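Local coordinates for uncharacterized protein Rv2277c (Mycobacterium tuberculosis, PDB 5VUG), which is uncharacterized but carries a TIM-barrel glycerophosphodiester phosphodiesterase domain and probably hydrolyses phosphoric diesters, at residues Val172-Arg176 with Lys200-Glu205; Lys245-Val251 with Leu265-Val270. All blocks are in the same frame, centred on the assembly; numbering follows the deposited sequence.

Interaction 1: Val172-Arg176 with Lys200-Glu205; sequences VAESR and KWAGFE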
loop_
_atom_site.group_PDB
_atom_site.type_symbol
_atom_site.label_atom_id
_atom_site.label_comp_id
_atom_site.label_asym_id
_atom_site.label_seq_id
_atom_site.Cartn_x
_atom_site.Cartn_y
_atom_site.Cartn_z
ATOM N N VAL A 172 -16.810 14.856 16.497
ATOM C CA VAL A 172 -16.512 13.583 15.848
ATOM C C VAL A 172 -15.136 13.641 15.192
ATOM O O VAL A 172 -14.823 14.595 14.469
ATOM C CB VAL A 172 -17.602 13.212 14.821
ATOM C CG1 VAL A 172 -17.339 11.843 14.222
ATOM C CG2 VAL A 172 -19.012 13.287 15.460
ATOM N N ALA A 173 -14.321 12.619 15.435
ATOM C CA ALA A 173 -13.036 12.519 14.759
ATOM C C ALA A 173 -13.232 12.290 13.264
ATOM O O ALA A 173 -14.261 11.780 12.811
ATOM C CB ALA A 173 -12.214 11.366 15.335
ATOM N N GLU A 174 -12.217 12.676 12.493
ATOM C CA GLU A 174 -12.193 12.346 11.076
ATOM C C GLU A 174 -12.355 10.839 10.896
ATOM O O GLU A 174 -11.832 10.049 11.686
ATOM C CB GLU A 174 -10.862 12.798 10.476
ATOM C CG GLU A 174 -10.712 12.411 9.027
ATOM C CD GLU A 174 -9.607 13.158 8.340
ATOM O OE1 GLU A 174 -8.435 12.748 8.493
ATOM O OE2 GLU A 174 -9.924 14.157 7.652
ATOM N N SER A 175 -13.086 10.437 9.853
ATOM C CA SER A 175 -13.238 9.009 9.593
ATOM C C SER A 175 -11.884 8.368 9.290
ATOM O O SER A 175 -10.984 8.987 8.707
ATOM C CB SER A 175 -14.189 8.763 8.421
ATOM O OG SER A 175 -13.561 9.083 7.198
ATOM N N ARG A 176 -11.734 7.111 9.703
ATOM C CA ARG A 176 -10.474 6.422 9.444
ATOM C C ARG A 176 -10.209 6.292 7.944
ATOM O O ARG A 176 -9.059 6.398 7.502
ATOM C CB ARG A 176 -10.453 5.062 10.144
ATOM C CG ARG A 176 -9.120 4.326 10.042
ATOM C CD ARG A 176 -9.121 3.115 10.948
ATOM N NE ARG A 176 -7.839 2.415 10.977
ATOM C CZ ARG A 176 -7.034 2.383 12.037
ATOM N NH1 ARG A 176 -7.361 3.026 13.160
ATOM N NH2 ARG A 176 -5.903 1.703 11.978
ATOM N N LYS A 200 -10.528 18.948 13.062
ATOM C CA LYS A 200 -10.840 17.573 13.440
ATOM C C LYS A 200 -9.633 16.866 14.038
ATOM O O LYS A 200 -8.484 17.131 13.665
ATOM C CB LYS A 200 -11.291 16.775 12.216
ATOM C CG LYS A 200 -12.570 17.260 11.604
ATOM C CD LYS A 200 -13.657 16.287 11.907
ATOM C CE LYS A 200 -14.988 16.753 11.383
ATOM N NZ LYS A 200 -16.068 16.184 12.228
ATOM N N TRP A 201 -9.912 15.937 14.953
ATOM C CA TRP A 201 -8.925 14.949 15.371
ATOM C C TRP A 201 -8.801 13.852 14.320
ATOM O O TRP A 201 -9.793 13.426 13.717
ATOM C CB TRP A 201 -9.350 14.289 16.687
ATOM C CG TRP A 201 -8.920 15.026 17.912
ATOM C CD1 TRP A 201 -9.675 15.882 18.656
ATOM C CD2 TRP A 201 -7.630 14.979 18.535
ATOM N NE1 TRP A 201 -8.934 16.379 19.706
ATOM C CE2 TRP A 201 -7.677 15.836 19.656
ATOM C CE3 TRP A 201 -6.434 14.297 18.253
ATOM C CZ2 TRP A 201 -6.578 16.029 20.499
ATOM C CZ3 TRP A 201 -5.337 14.497 19.091
ATOM C CH2 TRP A 201 -5.418 15.356 20.198
ATOM N N ALA A 202 -7.572 13.387 14.115
ATOM C CA ALA A 202 -7.299 12.206 13.310
ATOM C C ALA A 202 -6.262 11.375 14.046
ATOM O O ALA A 202 -5.456 11.916 14.803
ATOM C CB ALA A 202 -6.744 12.578 11.933
ATOM N N GLY A 203 -6.289 10.057 13.830
ATOM C CA GLY A 203 -5.332 9.178 14.475
ATOM C C GLY A 203 -4.978 7.983 13.613
ATOM O O GLY A 203 -5.736 7.584 12.728
ATOM N N PHE A 204 -3.793 7.425 13.868
ATOM C CA PHE A 204 -3.370 6.214 13.178
ATOM C C PHE A 204 -2.158 5.664 13.907
ATOM O O PHE A 204 -1.419 6.423 14.535
ATOM C CB PHE A 204 -3.002 6.480 11.711
ATOM C CG PHE A 204 -3.280 5.318 10.803
ATOM C CD1 PHE A 204 -4.567 5.064 10.358
ATOM C CD2 PHE A 204 -2.255 4.486 10.385
ATOM C CE1 PHE A 204 -4.828 3.993 9.514
ATOM C CE2 PHE A 204 -2.508 3.409 9.538
ATOM C CZ PHE A 204 -3.800 3.168 9.105
ATOM N N GLU A 205 -1.969 4.344 13.806
ATOM C CA GLU A 205 -0.811 3.671 14.383
ATOM C C GLU A 205 0.496 4.226 13.825
ATOM O O GLU A 205 0.586 4.611 12.658
ATOM C CB GLU A 205 -0.859 2.172 14.054
ATOM C CG GLU A 205 -1.802 1.336 14.907
ATOM C CD GLU A 205 -3.275 1.481 14.555
ATOM O OE1 GLU A 205 -3.623 2.183 13.586
ATOM O OE2 GLU A 205 -4.099 0.874 15.274
HETATM O O HOH W 1 -12.644 15.852 15.900
HETATM O O HOH W 2 -16.856 17.278 14.831
HETATM O O HOH W 3 -15.703 13.156 10.784
HETATM O O HOH W 4 -9.079 9.600 12.084
HETATM O O HOH W 5 -6.536 1.322 15.368
#
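Glu174 and Trp201 are joined backbone to backbone where the loop after strand 171-172 runs beside strand 201-205 in the TIM barrel: Glu174 N donates to Trp201 O over 2.8 Å, nearly along the C=O axis. One residue earlier Ala173 packs its CB against Trp201 CB. Lys200 closes one end of the contact. Its chain bends at the second torsion and lays CD beside Val172 O, and NZ then donates to that carbonyl at 3.0 Å. A water bound to Val172 N also accepts from Lys200 NZ, while another accepts from Trp201 N and donates weakly to Val172 O, bridging the two backbones.

At the other end Arg176, the first residue of helix 176-189, reaches across with CG anti to the backbone N (chi1 -174°) and an extended chain as far as NE. The guanidinium lies with one face over Phe204, Phe204 CE1 being 3.5 Å from Arg176 NH2, and the two planes are 35° apart. Arg176 NH2 also forms a salt bridge, meeting Glu205 OE1 on its syn side at 2.8 Å, 25° out of the carboxylate plane. Further out, Tyr154 takes a hydrogen bond from Arg176 NH1 and Glu214 of the second subunit pairs with Arg176 NE; NE, NH1 and NH2 each have a polar partner, which should restrict rotation of the group. The Glu174 carboxylate, bound by Thr179 and Arg182, sets OE1 3.8 Å from Ala202 CB.

Interaction 2: Lys245-Val251 with Leu265-Val270; sequences KVMGFAV and LDAVLV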
loop_
_atom_site.group_PDB
_atom_site.type_symbol
_atom_site.label_atom_id
_atom_site.label_comp_id
_atom_site.label_asym_id
_atom_site.label_seq_id
_atom_site.Cartn_x
_atom_site.Cartn_y
_atom_site.Cartn_z
ATOM N N LYS A 245 -5.875 18.114 14.747
ATOM C CA LYS A 245 -5.048 17.540 15.798
ATOM C C LYS A 245 -4.831 16.073 15.466
ATOM O O LYS A 245 -5.748 15.405 14.979
ATOM C CB LYS A 245 -5.731 17.690 17.166
ATOM C CG LYS A 245 -5.967 19.148 17.559
ATOM C CD LYS A 245 -6.802 19.262 18.818
ATOM C CE LYS A 245 -6.969 20.726 19.234
ATOM N NZ LYS A 245 -7.678 20.882 20.537
ATOM N N VAL A 246 -3.610 15.579 15.675
ATOM C CA VAL A 246 -3.239 14.237 15.232
ATOM C C VAL A 246 -2.720 13.414 16.404
ATOM O O VAL A 246 -1.919 13.889 17.220
ATOM C CB VAL A 246 -2.257 14.234 14.036
ATOM C CG1 VAL A 246 -2.949 14.790 12.782
ATOM C CG2 VAL A 246 -0.992 15.027 14.350
HETATM N N MSE A 247 -3.192 12.174 16.481
HETATM C CA MSE A 247 -2.784 11.238 17.526
HETATM C C MSE A 247 -2.094 10.017 16.948
HETATM O O MSE A 247 -2.563 9.430 15.957
HETATM C CB MSE A 247 -4.002 10.790 18.342
HETATM C CG MSE A 247 -3.649 9.861 19.527
HETATM SE SE MSE A 247 -5.240 9.309 20.533
HETATM C CE MSE A 247 -6.079 11.040 20.765
ATOM N N GLY A 248 -0.976 9.630 17.561
ATOM C CA GLY A 248 -0.336 8.377 17.207
ATOM C C GLY A 248 -0.916 7.241 18.021
ATOM O O GLY A 248 -0.957 7.330 19.253
ATOM N N PHE A 249 -1.409 6.194 17.363
ATOM C CA PHE A 249 -1.934 5.033 18.072
ATOM C C PHE A 249 -0.802 4.037 18.338
ATOM O O PHE A 249 0.225 4.024 17.652
ATOM C CB PHE A 249 -3.004 4.317 17.236
ATOM C CG PHE A 249 -4.246 5.142 16.954
ATOM C CD1 PHE A 249 -4.589 6.236 17.741
ATOM C CD2 PHE A 249 -5.101 4.772 15.920
ATOM C CE1 PHE A 249 -5.756 6.962 17.485
ATOM C CE2 PHE A 249 -6.257 5.496 15.650
ATOM C CZ PHE A 249 -6.585 6.588 16.440
ATOM N N ALA A 250 -1.018 3.176 19.333
ATOM C CA ALA A 250 -0.104 2.066 19.629
ATOM C C ALA A 250 1.323 2.556 19.889
ATOM O O ALA A 250 2.297 2.046 19.327
ATOM C CB ALA A 250 -0.155 0.992 18.538
ATOM N N VAL A 251 1.439 3.572 20.739
ATOM C CA VAL A 251 2.732 4.120 21.140
ATOM C C VAL A 251 3.179 3.327 22.364
ATOM O O VAL A 251 2.597 3.455 23.447
ATOM C CB VAL A 251 2.627 5.622 21.429
ATOM C CG1 VAL A 251 3.960 6.185 21.965
ATOM C CG2 VAL A 251 2.168 6.372 20.155
ATOM N N LEU A 265 3.406 15.238 17.073
ATOM C CA LEU A 265 2.055 14.722 17.251
ATOM C C LEU A 265 1.397 15.391 18.453
ATOM O O LEU A 265 2.031 15.611 19.489
ATOM C CB LEU A 265 2.078 13.212 17.475
ATOM C CG LEU A 265 2.592 12.333 16.337
ATOM C CD1 LEU A 265 2.406 10.857 16.694
ATOM C CD2 LEU A 265 1.901 12.668 15.021
ATOM N N ASP A 266 0.110 15.706 18.313
ATOM C CA ASP A 266 -0.618 16.337 19.407
ATOM C C ASP A 266 -0.803 15.390 20.580
ATOM O O ASP A 266 -0.915 15.843 21.729
ATOM C CB ASP A 266 -1.978 16.831 18.921
ATOM C CG ASP A 266 -1.852 17.935 17.906
ATOM O OD1 ASP A 266 -1.695 19.110 18.308
ATOM O OD2 ASP A 266 -1.874 17.621 16.708
ATOM N N ALA A 267 -0.856 14.083 20.314
ATOM C CA ALA A 267 -1.178 13.111 21.347
ATOM C C ALA A 267 -0.582 11.760 20.983
ATOM O O ALA A 267 -0.356 11.454 19.803
ATOM C CB ALA A 267 -2.703 12.965 21.488
ATOM N N VAL A 268 -0.334 10.952 22.019
ATOM C CA VAL A 268 0.063 9.556 21.873
ATOM C C VAL A 268 -0.858 8.681 22.712
ATOM O O VAL A 268 -1.223 9.040 23.839
ATOM C CB VAL A 268 1.537 9.311 22.264
ATOM C CG1 VAL A 268 2.468 10.006 21.286
ATOM C CG2 VAL A 268 1.826 9.776 23.703
ATOM N N LEU A 269 -1.236 7.532 22.156
ATOM C CA LEU A 269 -2.184 6.617 22.788
ATOM C C LEU A 269 -1.390 5.463 23.399
ATOM O O LEU A 269 -0.779 4.676 22.670
ATOM C CB LEU A 269 -3.171 6.116 21.734
ATOM C CG LEU A 269 -4.395 5.314 22.175
ATOM C CD1 LEU A 269 -5.186 6.049 23.254
ATOM C CD2 LEU A 269 -5.298 5.048 20.967
ATOM N N VAL A 270 -1.399 5.363 24.735
ATOM C CA VAL A 270 -0.484 4.493 25.477
ATOM C C VAL A 270 -1.243 3.467 26.320
ATOM O O VAL A 270 -2.240 3.788 26.978
ATOM C CB VAL A 270 0.510 5.301 26.344
ATOM C CG1 VAL A 270 1.269 6.315 25.486
ATOM C CG2 VAL A 270 -0.195 5.991 27.525
#
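Val246 O receives two weak hydrogen bonds, from Asp266 N at 2.9 Å and from Ala267 N at 3.3 Å, where strand 267-270 begins to pair in parallel with strand 245-249. The Asp266 side chain returns the grip: its OD2 accepts from Val246 N at 2.9 Å on the anti side, 30° out of the carboxylate plane. Regular pairing follows, with Gly248 N donating to Ala267 O and Leu269 N to Gly248 O. Beyond Ala250, Val251 N donates to Leu269 O at 3.1 Å.

On the face bearing Met247 and Ala267, the selenomethionine lays CG against the Ala267 methyl, and its SE comes 4.0 Å from Leu269 CB. Leu269, its CG anti to the backbone N (chi1 -171°), brings CD2 obliquely to Phe249 CD1 at 3.5 Å. On the Val268 face, Leu265 CD1 rests 3.7 Å from Gly248 CA, and the Val251 and Val268 side chains cross at about a right angle, Val251 CG2 touching Val268 CB. The pair belongs to a beta-alpha-beta crossover through helix 254-263, whose Ala260 covers Leu265 and Val268. Asp266 OD2 thus stands in for a backbone carbonyl of the neighbouring strand as acceptor for Val246 N, so a side chain extends the pairing at the strand's start.

From the N terminus, interaction 1 comes first: the chain leaves strand 171-172, passes through helix 176-189 and returns on strand 201-205, closing a loop of 23 residues between the segments. Interaction 2 opens later and closes a shorter one, of 13 residues, around helix 254-263. The two loops are therefore in series, neither nested nor crossed. They meet side by side because strands 201-205 and 245-249 are parallel neighbours in the barrel sheet, with Ala202 O 2.8 Å from Met247 N and Phe204 O 2.8 Å from Phe249 N. Together they carry the wall from the loop after strand 171-172 to strand 267-270, which pairs with strand 12-16 at the start of the barrel.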